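Local structure of cellulase (Xanthomonas axonopodis pv. citri, 4W7W) at residues A[162-167]-A[207-212]. The protein is a family 5 glycoside hydrolase that binds cellopentaose and probably hydrolyses beta-1,4-glucosidic bonds of cellulose. Numbering follows the deposited sequence.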
# COMPACT_ATOMS: atom_id res chain seq x y z
N ASP A 162 3.21 -20.15 -1.17
CA ASP A 162 3.59 -19.83 -2.54
C ASP A 162 3.81 -18.33 -2.68
O ASP A 162 4.76 -17.90 -3.35
CB ASP A 162 2.56 -20.32 -3.56
CG ASP A 162 2.55 -21.83 -3.73
OD1 ASP A 162 3.50 -22.48 -3.28
OD2 ASP A 162 1.61 -22.33 -4.36
N TRP A 163 2.96 -17.53 -2.05
CA TRP A 163 3.19 -16.09 -2.08
C TRP A 163 4.49 -15.74 -1.35
O TRP A 163 5.27 -14.91 -1.83
CB TRP A 163 1.98 -15.28 -1.52
CG TRP A 163 2.37 -13.85 -1.40
CD1 TRP A 163 2.68 -13.19 -0.27
CD2 TRP A 163 2.73 -12.97 -2.49
NE1 TRP A 163 3.17 -11.95 -0.56
CE2 TRP A 163 3.22 -11.80 -1.92
CE3 TRP A 163 2.67 -13.08 -3.88
CZ2 TRP A 163 3.65 -10.73 -2.69
CZ3 TRP A 163 3.10 -12.02 -4.65
CH2 TRP A 163 3.58 -10.86 -4.05
N ALA A 164 4.75 -16.38 -0.22
CA ALA A 164 5.99 -16.10 0.50
C ALA A 164 7.22 -16.39 -0.35
O ALA A 164 8.19 -15.63 -0.32
CB ALA A 164 6.05 -16.88 1.80
N ASN A 165 7.19 -17.47 -1.13
CA ASN A 165 8.29 -17.76 -2.05
C ASN A 165 8.45 -16.65 -3.09
O ASN A 165 9.56 -16.22 -3.38
CB ASN A 165 8.05 -19.11 -2.75
CG ASN A 165 9.05 -19.39 -3.87
OD1 ASN A 165 8.72 -19.26 -5.06
ND2 ASN A 165 10.26 -19.74 -3.51
N ALA A 166 7.33 -16.20 -3.66
CA ALA A 166 7.38 -15.11 -4.63
C ALA A 166 7.93 -13.85 -4.00
O ALA A 166 8.76 -13.14 -4.60
CB ALA A 166 6.00 -14.85 -5.22
N ALA A 167 7.49 -13.55 -2.78
CA ALA A 167 7.98 -12.38 -2.06
C ALA A 167 9.48 -12.51 -1.77
O ALA A 167 10.22 -11.54 -1.93
CB ALA A 167 7.19 -12.20 -0.78
N LYS A 207 2.45 -17.78 9.65
CA LYS A 207 3.38 -18.88 9.60
C LYS A 207 4.23 -18.82 8.33
O LYS A 207 5.43 -19.04 8.38
CB LYS A 207 2.64 -20.22 9.68
CG LYS A 207 3.49 -21.45 9.53
CD LYS A 207 4.56 -21.55 10.62
CE LYS A 207 5.39 -22.80 10.46
NZ LYS A 207 6.42 -22.90 11.53
N ALA A 208 3.60 -18.56 7.19
CA ALA A 208 4.34 -18.61 5.93
C ALA A 208 5.44 -17.56 5.88
O ALA A 208 6.52 -17.80 5.34
CB ALA A 208 3.40 -18.42 4.77
N LEU A 209 5.17 -16.37 6.42
CA LEU A 209 6.08 -15.25 6.24
C LEU A 209 7.19 -15.22 7.28
O LEU A 209 8.13 -14.45 7.13
CB LEU A 209 5.31 -13.93 6.23
CG LEU A 209 4.43 -13.81 4.99
CD1 LEU A 209 3.45 -12.67 5.17
CD2 LEU A 209 5.23 -13.61 3.71
N GLU A 210 7.12 -16.08 8.29
CA GLU A 210 8.25 -16.26 9.19
C GLU A 210 9.53 -16.74 8.47
O GLU A 210 10.63 -16.58 8.97
CB GLU A 210 7.85 -17.20 10.32
CG GLU A 210 7.00 -16.43 11.29
CD GLU A 210 6.13 -17.26 12.22
OE1 GLU A 210 6.39 -18.46 12.42
OE2 GLU A 210 5.16 -16.67 12.78
N ILE A 211 9.36 -17.33 7.30
CA ILE A 211 10.49 -17.87 6.55
C ILE A 211 11.31 -16.76 5.90
O ILE A 211 12.46 -17.00 5.53
CB ILE A 211 10.04 -18.87 5.44
CG1 ILE A 211 9.51 -18.14 4.21
CG2 ILE A 211 9.05 -19.89 5.96
CD1 ILE A 211 8.99 -19.08 3.18
N LEU A 212 10.75 -15.56 5.73
CA LEU A 212 11.43 -14.58 4.91
C LEU A 212 12.71 -14.07 5.52
O LEU A 212 12.80 -13.85 6.72
CB LEU A 212 10.55 -13.37 4.64
CG LEU A 212 9.33 -13.59 3.77
CD1 LEU A 212 8.67 -12.24 3.55
CD2 LEU A 212 9.67 -14.19 2.42
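Ala208 meets Ala164 with both its methyl and its carbonyl: the two CB atoms lie 4.3 Å apart, and Ala164 CB approaches Ala208 O at 3.7 Å. The same methyl group of Ala164 is also met by Leu209 and Ile211. Leu209 adds one branch, CD2, which reaches Ala164 CB at 3.9 Å because CG lies beside the backbone N, anti to the carbonyl carbon (chi1 -68°); the side chain also touches Trp196. In this (beta/alpha)8 barrel, helix 160-176 follows barrel strand 147-150 and the short helix 205-209 follows strand 183-186, so the contact joins two successive helical elements of the outer layer. A type I turn from Leu209 to Leu212 follows, closed by a backbone hydrogen bond from Leu212 N to Leu209 O. Within that turn Ile211 directs CG1 between its backbone N and carbonyl carbon (chi1 78°), and the extended end of this branch sets CD1 3.9 Å from Ala164 CB on the solvent-facing side of the contact. Leu212 touches backbone instead, its CD2 resting 3.4 Å from Ala164 O, while its side chain also packs on Gln168 and Ile171 one and two turns further along helix 160-176 and on Val185 of the barrel wall.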